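PDB 5EVI: beta-Lactamase/D-Alanine Carboxypeptidase from Pseudomonas syringae pv. tomato, which probably hydrolyses the amide bond of beta-lactam antibiotics to give substituted beta-amino acids, as a class C serine beta-lactamase conferring antibiotic resistance. Local coordinates for residues A81-R86 with L252-S257; A75-W80 with V164-S169; E26-G31 with T209-V214; A289-A294 with W315-G320. All blocks are in the same frame, centred on the assembly; numbering follows the deposited sequence.

Interaction 1: A81-R86 with L252-S257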
# COMPACT_ATOMS: atom_id res chain seq x y z
N ALA D 81 -13.95 -9.37 1.44
CA ALA D 81 -15.20 -9.69 0.74
C ALA D 81 -15.21 -11.13 0.22
O ALA D 81 -16.20 -11.85 0.37
CB ALA D 81 -15.46 -8.70 -0.39
N GLN D 82 -14.08 -11.55 -0.38
CA GLN D 82 -13.89 -12.93 -0.86
C GLN D 82 -13.97 -13.98 0.26
O GLN D 82 -14.56 -15.04 0.08
CB GLN D 82 -12.55 -13.09 -1.58
CG GLN D 82 -12.37 -14.44 -2.27
CD GLN D 82 -11.14 -14.52 -3.15
OE1 GLN D 82 -10.14 -13.85 -2.90
NE2 GLN D 82 -11.21 -15.35 -4.19
N ALA D 83 -13.34 -13.67 1.39
CA ALA D 83 -13.38 -14.53 2.58
C ALA D 83 -14.79 -14.73 3.15
O ALA D 83 -15.07 -15.76 3.75
CB ALA D 83 -12.46 -13.98 3.66
N ASN D 84 -15.66 -13.73 2.96
CA ASN D 84 -17.08 -13.79 3.35
C ASN D 84 -18.04 -14.24 2.23
O ASN D 84 -19.25 -14.05 2.34
CB ASN D 84 -17.51 -12.44 3.93
CG ASN D 84 -16.97 -12.20 5.32
OD1 ASN D 84 -17.49 -12.73 6.30
ND2 ASN D 84 -15.91 -11.41 5.42
N GLY D 85 -17.50 -14.84 1.17
CA GLY D 85 -18.32 -15.33 0.06
C GLY D 85 -18.99 -14.26 -0.79
O GLY D 85 -19.93 -14.58 -1.53
N ARG D 86 -18.52 -13.02 -0.71
CA ARG D 86 -19.16 -11.88 -1.38
C ARG D 86 -18.50 -11.51 -2.72
O ARG D 86 -19.11 -10.78 -3.51
CB ARG D 86 -19.16 -10.64 -0.46
CG ARG D 86 -19.56 -10.88 0.99
CD ARG D 86 -20.93 -11.53 1.15
NE ARG D 86 -22.02 -10.67 0.69
CZ ARG D 86 -22.53 -9.64 1.37
NH1 ARG D 86 -23.53 -8.94 0.84
NH2 ARG D 86 -22.06 -9.28 2.57
N LEU D 252 -11.10 -12.94 8.36
CA LEU D 252 -10.17 -11.79 8.31
C LEU D 252 -8.71 -12.24 8.27
O LEU D 252 -7.90 -11.60 7.60
CB LEU D 252 -10.40 -10.83 9.50
CG LEU D 252 -9.64 -9.50 9.44
CD1 LEU D 252 -9.68 -8.84 8.07
CD2 LEU D 252 -10.20 -8.55 10.49
N GLN D 253 -8.40 -13.30 9.00
CA GLN D 253 -7.12 -14.02 8.84
C GLN D 253 -6.87 -14.40 7.39
O GLN D 253 -5.83 -14.09 6.83
CB GLN D 253 -7.08 -15.30 9.69
CG GLN D 253 -6.88 -15.07 11.18
CD GLN D 253 -5.43 -14.93 11.60
OE1 GLN D 253 -5.07 -14.08 12.41
NE2 GLN D 253 -4.57 -15.79 11.04
N ARG D 254 -7.82 -15.09 6.79
CA ARG D 254 -7.73 -15.44 5.37
C ARG D 254 -7.53 -14.21 4.47
O ARG D 254 -6.74 -14.26 3.52
CB ARG D 254 -8.97 -16.20 4.93
CG ARG D 254 -8.89 -16.66 3.50
CD ARG D 254 -10.24 -16.98 2.92
NE ARG D 254 -10.16 -17.06 1.47
CZ ARG D 254 -11.12 -17.53 0.69
NH1 ARG D 254 -10.93 -17.55 -0.61
NH2 ARG D 254 -12.25 -18.02 1.21
N ALA D 255 -8.28 -13.13 4.77
CA ALA D 255 -8.17 -11.85 4.03
C ALA D 255 -6.78 -11.29 4.02
O ALA D 255 -6.28 -10.91 2.96
CB ALA D 255 -9.14 -10.80 4.59
N LEU D 256 -6.13 -11.23 5.18
CA LEU D 256 -4.75 -10.72 5.23
C LEU D 256 -3.80 -11.61 4.41
O LEU D 256 -2.96 -11.09 3.68
CB LEU D 256 -4.25 -10.62 6.67
CG LEU D 256 -5.03 -9.67 7.59
CD1 LEU D 256 -4.98 -10.16 9.04
CD2 LEU D 256 -4.55 -8.23 7.47
N SER D 257 -3.94 -12.93 4.54
CA SER D 257 -3.03 -13.89 3.89
C SER D 257 -3.19 -13.88 2.36
O SER D 257 -2.20 -13.91 1.61
CB SER D 257 -3.29 -15.29 4.44
OG SER D 257 -2.40 -16.22 3.89
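A Schellman motif closes helix 70-83 where Ala-83 and Gln-82 meet the side of helix 250-258, in the helical part of this class C beta-lactamase fold. Gly-85, with positive phi (68°), is the C-prime residue: Arg-86 N bonds to Ala-81 O at 2.8 Å, and Gly-85 N bonds to Gln-82 O. The chain thus turns off just beyond the two residues that do the touching. Ala-83 points its methyl at the neighbouring helix, and its CA lies 6.0 Å from the CA of Ala-255; the small alanine side chains let the backbones come this close. Most of the remaining contact comes from Arg-254. Its CG stands anti to the backbone N (chi1 -176°) and the chain runs extended as far as NE, which carries the aliphatic part past Ala-83 and the guanidinium over the helix end. There Ala-83 CA and Gln-82 O lie over one face of the guanidinium, with Gln-82 O 3.9 Å from Arg-254 NH2, in packing contact. The side chain of Gln-82 crosses that of Arg-254 at about a right angle, its amide plane inclined 31° to the guanidinium, although Gln-82 is poorly ordered. The strongest polar partner of Arg-254 lies in its own helix: NE forms a salt bridge with Asp-258, which probably helps to fix the extended chain. On the buried side, Ala-255 and Leu-252 pack on Trp-80 of helix 70-83. The methylene and methyl groups meet at Arg-254 CD and Ala-83 CB, 3.8 Å apart, while Gln-82 CG lies 3.8 Å from Arg-254 NH1.

Interaction 2: A75-W80 with V164-S169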
# COMPACT_ATOMS: atom_id res chain seq x y z
N ALA D 75 -6.93 -3.77 -1.23
CA ALA D 75 -6.77 -5.18 -1.56
C ALA D 75 -7.25 -6.08 -0.42
O ALA D 75 -7.93 -7.06 -0.66
CB ALA D 75 -5.32 -5.48 -1.94
N THR D 76 -6.92 -5.72 0.81
CA THR D 76 -7.44 -6.45 1.96
C THR D 76 -8.98 -6.37 2.01
O THR D 76 -9.64 -7.38 2.25
CB THR D 76 -6.80 -5.97 3.26
OG1 THR D 76 -5.37 -5.87 3.07
CG2 THR D 76 -7.13 -6.94 4.40
N LEU D 77 -9.55 -5.20 1.68
CA LEU D 77 -11.02 -5.06 1.63
C LEU D 77 -11.61 -6.06 0.63
O LEU D 77 -12.55 -6.78 0.96
CB LEU D 77 -11.43 -3.64 1.24
CG LEU D 77 -12.88 -3.23 1.51
CD1 LEU D 77 -13.05 -2.87 2.98
CD2 LEU D 77 -13.28 -2.06 0.62
N ALA D 78 -11.05 -6.11 -0.57
CA ALA D 78 -11.52 -7.06 -1.60
C ALA D 78 -11.35 -8.54 -1.18
O ALA D 78 -12.27 -9.35 -1.38
CB ALA D 78 -10.81 -6.80 -2.91
N THR D 79 -10.21 -8.89 -0.58
CA THR D 79 -10.01 -10.28 -0.13
C THR D 79 -10.82 -10.62 1.13
O THR D 79 -11.07 -11.79 1.40
CB THR D 79 -8.53 -10.63 0.13
OG1 THR D 79 -8.03 -9.84 1.21
CG2 THR D 79 -7.69 -10.44 -1.14
N TRP D 80 -11.22 -9.60 1.89
CA TRP D 80 -12.12 -9.80 3.03
C TRP D 80 -13.54 -10.08 2.50
O TRP D 80 -14.23 -10.94 3.02
CB TRP D 80 -12.10 -8.59 3.96
CG TRP D 80 -12.70 -8.79 5.34
CD1 TRP D 80 -12.67 -9.92 6.10
CD2 TRP D 80 -13.36 -7.79 6.12
NE1 TRP D 80 -13.29 -9.69 7.31
CE2 TRP D 80 -13.72 -8.39 7.35
CE3 TRP D 80 -13.69 -6.45 5.90
CZ2 TRP D 80 -14.41 -7.69 8.35
CZ3 TRP D 80 -14.36 -5.75 6.89
CH2 TRP D 80 -14.72 -6.37 8.10
N VAL D 164 -14.05 -0.18 -5.47
CA VAL D 164 -15.45 0.06 -5.85
C VAL D 164 -16.23 -1.26 -5.92
O VAL D 164 -17.37 -1.33 -5.45
CB VAL D 164 -15.57 0.86 -7.18
CG1 VAL D 164 -17.01 0.94 -7.67
CG2 VAL D 164 -15.00 2.26 -7.01
N ILE D 165 -15.62 -2.29 -6.51
CA ILE D 165 -16.20 -3.65 -6.54
C ILE D 165 -16.34 -4.26 -5.13
O ILE D 165 -17.36 -4.87 -4.83
CB ILE D 165 -15.39 -4.60 -7.47
CG1 ILE D 165 -15.60 -4.20 -8.94
CG2 ILE D 165 -15.80 -6.07 -7.29
CD1 ILE D 165 -14.69 -4.90 -9.93
N ALA D 166 -15.32 -4.09 -4.28
CA ALA D 166 -15.33 -4.66 -2.92
C ALA D 166 -16.37 -4.02 -2.00
O ALA D 166 -17.02 -4.73 -1.22
CB ALA D 166 -13.94 -4.55 -2.30
N ALA D 167 -16.52 -2.70 -2.08
CA ALA D 167 -17.52 -1.97 -1.29
C ALA D 167 -18.95 -2.24 -1.78
O ALA D 167 -19.87 -2.39 -0.97
CB ALA D 167 -17.23 -0.48 -1.31
N ARG D 168 -19.12 -2.30 -3.10
CA ARG D 168 -20.42 -2.63 -3.71
C ARG D 168 -20.91 -4.05 -3.38
O ARG D 168 -22.13 -4.27 -3.28
CB ARG D 168 -20.36 -2.40 -5.22
CG ARG D 168 -21.70 -2.50 -5.94
CD ARG D 168 -21.66 -1.76 -7.26
NE ARG D 168 -22.90 -1.93 -8.03
CZ ARG D 168 -23.22 -1.23 -9.13
NH1 ARG D 168 -22.41 -0.29 -9.61
NH2 ARG D 168 -24.37 -1.48 -9.75
N SER D 169 -19.98 -4.99 -3.23
CA SER D 169 -20.29 -6.36 -2.78
C SER D 169 -20.78 -6.40 -1.33
O SER D 169 -21.58 -7.27 -0.98
CB SER D 169 -19.06 -7.26 -2.92
OG SER D 169 -18.61 -7.34 -4.26
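Apolar contact between Ala-166 and the pair Leu-77 and Ala-78 joins helices 70-83 and 156-169. The methyl of Ala-166 points at the other helix and meets backbone as well as side chain: its CB is 3.6 Å from Ala-78 CA and 3.7 Å from Ala-78 N. The methyls of the two alanines also touch, CB to CB at 3.9 Å. Leu-77 supplies the one larger side chain. Its CG is anti to the backbone N (chi1 -164°), and the CD2 branch reaches alongside Ala-166 to within 3.9 Å of its CB, ending near the backbone N of Ala-167. With so little side chain between them, the helices come close: the CA atoms of Ala-78 and Ala-166 are 4.7 Å apart, and the axes of segments 75-80 and 164-169 approach to 8.6 Å at a crossing angle of 40°.

Between these two segments the contact is purely apolar. Within 164-169, in one of the two conformers deposited for Ser-169, its OG turns back to Ile-165 O at 2.8 Å; this oxygen also accepts from Ser-169 N, the two donors arriving from opposite faces of the carbonyl plane.

All four touching residues are buried. Helix 174-186 extends the packing, with Phe-174 and Ala-177 against Leu-77 and with Arg-181 and Ala-185 against Trp-80. Helix 250-258 packs on helix 70-83 as well, making helix 70-83 a shared element in the helical part of the class C beta-lactamase fold.

Interaction 3: E26-G31 with T209-V214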
# COMPACT_ATOMS: atom_id res chain seq x y z
N GLU D 26 20.25 14.08 4.01
CA GLU D 26 20.46 13.92 2.55
C GLU D 26 19.28 14.45 1.74
O GLU D 26 19.47 15.16 0.75
CB GLU D 26 20.70 12.44 2.20
CG GLU D 26 21.59 12.20 0.98
CD GLU D 26 20.89 12.44 -0.34
OE1 GLU D 26 19.92 11.70 -0.64
OE2 GLU D 26 21.32 13.36 -1.08
N ASN D 27 18.06 14.11 2.16
CA ASN D 27 16.85 14.40 1.38
C ASN D 27 15.94 15.52 1.92
O ASN D 27 14.83 15.70 1.42
CB ASN D 27 16.03 13.11 1.22
CG ASN D 27 16.90 11.93 0.81
OD1 ASN D 27 17.30 11.13 1.65
ND2 ASN D 27 17.21 11.83 -0.47
N ASN D 28 16.42 16.26 2.94
CA ASN D 28 15.74 17.44 3.50
C ASN D 28 14.35 17.07 4.07
O ASN D 28 13.34 17.68 3.73
CB ASN D 28 15.66 18.56 2.45
CG ASN D 28 16.08 19.92 3.01
OD1 ASN D 28 15.28 20.83 3.11
ND2 ASN D 28 17.36 20.04 3.36
N ILE D 29 14.33 16.03 4.90
CA ILE D 29 13.11 15.53 5.53
C ILE D 29 12.94 16.30 6.84
O ILE D 29 13.86 16.35 7.65
CB ILE D 29 13.20 14.03 5.86
CG1 ILE D 29 13.36 13.21 4.57
CG2 ILE D 29 11.98 13.58 6.67
CD1 ILE D 29 13.72 11.77 4.80
N THR D 30 11.75 16.85 7.03
CA THR D 30 11.41 17.66 8.21
C THR D 30 11.01 16.80 9.40
O THR D 30 11.39 17.10 10.53
CB THR D 30 10.29 18.65 7.86
OG1 THR D 30 10.70 19.46 6.74
CG2 THR D 30 9.93 19.54 9.05
N GLY D 31 10.20 15.77 9.15
CA GLY D 31 9.72 14.86 10.20
C GLY D 31 9.69 13.42 9.73
O GLY D 31 9.36 13.14 8.57
N THR D 209 8.59 19.65 -3.39
CA THR D 209 9.93 19.80 -4.00
C THR D 209 10.64 21.10 -3.65
O THR D 209 11.87 21.12 -3.50
CB THR D 209 9.84 19.71 -5.54
OG1 THR D 209 9.17 18.51 -5.92
CG2 THR D 209 11.23 19.76 -6.21
N LEU D 210 9.87 22.19 -3.54
CA LEU D 210 10.41 23.49 -3.11
C LEU D 210 10.27 23.74 -1.61
O LEU D 210 10.38 24.89 -1.16
CB LEU D 210 9.74 24.63 -3.89
CG LEU D 210 9.89 24.62 -5.41
CD1 LEU D 210 9.21 25.83 -6.02
CD2 LEU D 210 11.35 24.55 -5.85
N ASP D 211 10.09 22.67 -0.82
CA ASP D 211 10.02 22.76 0.64
C ASP D 211 8.88 23.67 1.12
O ASP D 211 9.01 24.38 2.11
CB ASP D 211 11.38 23.25 1.18
CG ASP D 211 11.95 22.33 2.23
OD1 ASP D 211 11.19 21.92 3.15
OD2 ASP D 211 13.15 22.02 2.13
N GLU D 212 7.75 23.64 0.41
CA GLU D 212 6.57 24.41 0.79
C GLU D 212 5.45 23.44 1.23
O GLU D 212 5.43 22.29 0.77
CB GLU D 212 6.13 25.29 -0.38
CG GLU D 212 7.12 26.41 -0.68
CD GLU D 212 6.97 27.01 -2.07
OE1 GLU D 212 7.96 27.56 -2.61
OE2 GLU D 212 5.85 26.95 -2.64
N PRO D 213 4.55 23.89 2.12
CA PRO D 213 3.55 23.00 2.70
C PRO D 213 2.47 22.56 1.70
O PRO D 213 2.00 23.38 0.91
CB PRO D 213 2.95 23.82 3.85
CG PRO D 213 3.17 25.23 3.46
CD PRO D 213 4.44 25.26 2.66
N VAL D 214 2.10 21.28 1.75
CA VAL D 214 1.08 20.72 0.86
C VAL D 214 0.44 19.45 1.44
O VAL D 214 1.11 18.66 2.12
CB VAL D 214 1.67 20.41 -0.54
CG1 VAL D 214 2.64 19.23 -0.49
CG2 VAL D 214 0.56 20.17 -1.56
O HOH W 1 11.44 19.46 4.35
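A water-mediated surface contact joins Asn-28 and Thr-30 to Asp-211, linking the turn after helix 24-27 to the hairpin between strands 206-207 and 213-214. In the class C beta-lactamase fold residues 26-31 lead into strand 31-38 of the large antiparallel sheet, whereas the hairpin forms a small separate sheet of two strands. The backbones stay well apart, with the nearest CA atoms, those of Asn-28 and Asp-211, separated by 8.3 Å, so side chains and water span the gap. Both residues adopt positive phi, 60° in each case: Asn-28 as the chain leaves the helix, Asp-211 in the loop of the hairpin. Each directs its side chain toward the other segment, and the two flat groups cross at about a right angle, the amide and carboxylate planes 78° apart. Asp-211 OD2 is the carboxylate oxygen that faces the amide of Asn-28. The other, OD1, turns to the water, which lies 2.7 Å away and can donate to it, although the water has more acceptors in reach than protons.

Thr-30 also points toward the hairpin, and its side chain packs on Tyr-207 and Val-49. At 4.4 Å from Asp-211 OD1, its OG1 is too far for a direct bond, and the water fills the role of intermediary. Backbone bonding of Thr-30 with Val-49 and of Gly-31 with Asn-344 ties residues 26-31 into their surroundings, while Val-214 pairs with Gly-206 across the hairpin. The water thus touches three protein oxygens: besides Asp-211 OD1, it lies 2.7 Å from Asn-28 O and 2.5 Å from Thr-30 OG1.

Interaction 4: A289-A294 with W315-G320. With SO4 (sulfate ion), chain P.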
# COMPACT_ATOMS: atom_id res chain seq x y z
N ALA D 289 16.09 -2.11 -7.63
CA ALA D 289 15.64 -2.18 -9.02
C ALA D 289 14.14 -2.34 -9.09
O ALA D 289 13.47 -1.70 -9.91
CB ALA D 289 16.33 -3.32 -9.77
N GLY D 290 13.62 -3.20 -8.22
CA GLY D 290 12.21 -3.47 -8.17
C GLY D 290 11.35 -2.30 -7.72
O GLY D 290 10.18 -2.24 -8.07
N ASN D 291 11.93 -1.39 -6.95
CA ASN D 291 11.25 -0.18 -6.45
C ASN D 291 11.59 1.11 -7.19
O ASN D 291 11.17 2.19 -6.79
CB ASN D 291 11.58 -0.02 -4.96
CG ASN D 291 10.85 -1.01 -4.08
OD1 ASN D 291 11.48 -1.77 -3.33
ND2 ASN D 291 9.52 -1.00 -4.16
N ALA D 292 12.36 1.00 -8.28
CA ALA D 292 12.70 2.14 -9.14
C ALA D 292 11.45 2.71 -9.82
O ALA D 292 10.51 1.97 -10.06
CB ALA D 292 13.69 1.68 -10.21
N SER D 293 11.46 4.00 -10.14
CA SER D 293 10.35 4.60 -10.92
C SER D 293 10.25 4.05 -12.36
O SER D 293 9.16 4.07 -12.97
CB SER D 293 10.40 6.14 -10.91
OG SER D 293 9.59 6.65 -9.87
N ALA D 294 11.35 3.52 -12.89
CA ALA D 294 11.30 2.75 -14.13
C ALA D 294 10.15 1.70 -14.11
O ALA D 294 9.50 1.46 -15.13
CB ALA D 294 12.64 2.07 -14.39
N TRP D 315 10.57 -11.07 1.35
CA TRP D 315 10.50 -9.64 1.66
C TRP D 315 9.30 -9.00 0.96
O TRP D 315 9.33 -8.75 -0.25
CB TRP D 315 11.81 -8.96 1.24
CG TRP D 315 11.92 -7.50 1.52
CD1 TRP D 315 11.36 -6.46 0.81
CD2 TRP D 315 12.71 -6.90 2.55
NE1 TRP D 315 11.72 -5.27 1.37
CE2 TRP D 315 12.55 -5.50 2.44
CE3 TRP D 315 13.51 -7.41 3.58
CZ2 TRP D 315 13.17 -4.60 3.32
CZ3 TRP D 315 14.13 -6.52 4.47
CH2 TRP D 315 13.96 -5.13 4.32
N VAL D 316 8.25 -8.72 1.72
CA VAL D 316 7.03 -8.14 1.17
C VAL D 316 7.04 -6.66 1.50
O VAL D 316 7.23 -6.27 2.66
CB VAL D 316 5.77 -8.79 1.75
CG1 VAL D 316 4.51 -8.20 1.09
CG2 VAL D 316 5.83 -10.30 1.62
N ASN D 317 6.84 -5.84 0.47
CA ASN D 317 6.90 -4.40 0.66
C ASN D 317 5.89 -3.61 -0.16
O ASN D 317 5.31 -4.12 -1.10
CB ASN D 317 8.33 -3.87 0.44
CG ASN D 317 8.78 -3.90 -1.02
OD1 ASN D 317 8.07 -4.37 -1.92
ND2 ASN D 317 9.95 -3.36 -1.26
N LYS D 318 5.70 -2.35 0.24
CA LYS D 318 4.98 -1.38 -0.57
C LYS D 318 5.51 0.03 -0.30
O LYS D 318 5.59 0.45 0.86
CB LYS D 318 3.48 -1.48 -0.29
CG LYS D 318 2.57 -0.64 -1.19
CD LYS D 318 2.48 -1.19 -2.61
CE LYS D 318 1.92 -0.15 -3.57
NZ LYS D 318 2.94 0.77 -4.15
N THR D 319 5.88 0.72 -1.38
CA THR D 319 6.16 2.14 -1.33
C THR D 319 4.85 2.91 -1.44
O THR D 319 3.85 2.41 -1.98
CB THR D 319 7.12 2.60 -2.44
OG1 THR D 319 6.65 2.17 -3.72
CG2 THR D 319 8.50 2.04 -2.23
N GLY D 320 4.85 4.12 -0.91
CA GLY D 320 3.73 5.04 -1.12
C GLY D 320 4.15 6.50 -1.04
O GLY D 320 4.83 6.91 -0.09
S SO4 P . 4.36 4.40 -5.52
O1 SO4 P . 5.28 4.73 -6.63
O2 SO4 P . 4.17 2.93 -5.44
O3 SO4 P . 3.06 5.03 -5.81
O4 SO4 P . 4.90 4.88 -4.23
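Asn-291 reaches across to Asn-317 and Thr-319 of strand 315-321 from the point where the chain leaves helix 284-290. Its CG lies anti to the carbonyl carbon (chi1 -74°), which directs the amide at the strand, and the two ends of that amide do different work. OD1 accepts a weak hydrogen bond from Asn-317 ND2, 3.0 Å long and bent to 133° at the hydrogen. ND2 of Asn-291 instead packs against the methyl of Thr-319, 3.7 Å from its CG2. The Asn-291 and Asn-317 side chains approach from opposite directions with their amide planes 59° apart, so they are far from coplanar.

The stronger partner of Asn-317 ND2 is the hydroxyl of Tyr-328 on the adjacent strand, and this nitrogen also lies at the edge of the Trp-315 ring, in its plane. Trp-315 NE1 bonds to the same tyrosine hydroxyl, so Tyr-328 OH joins the polar ends of Asn-317 and Trp-315.

Thr-319 divides its two branches: CG2 faces Asn-291, while OG1 donates to sulfate O2 at 3.1 Å. Between Asn-317 and Thr-319 in sequence, Lys-318 points away from residues 289-294, its chain bent so that NZ comes within 2.8 Å of the same sulfate oxygen, bonds to Thr-319 O at 2.9 Å and meets Tyr-154 OH. Ser-68 OG binds the sulfate too. Lys-Thr-Gly at 318-320, together with Ser-68, Lys-71 and Tyr-154, fits the KTG and SxxK motifs of serine beta-lactamases, and the sulfate, probably from the crystallisation liquor, probably lies in the active site.

Interactions 1 and 2 share helix 70-83 and lie with centres 9 Å apart; they touch where Ala-255 O meets Thr-79 OG1 at 2.7 Å, a probable hydrogen bond. Ser-68 and Lys-71 of the probable SxxK motif lie at the start of that helix, and both contacts lie further along it, toward its C-terminal end. Interaction 4, which includes the sulfate beside Ser-68, has its centre 25 Å from interaction 1 and 24 Å from interaction 2, with nearest atoms about 8 and 9 Å apart, respectively. Interaction 3 stands apart on the surface, its centre 21 Å from interaction 4 and 39 Å from interaction 1.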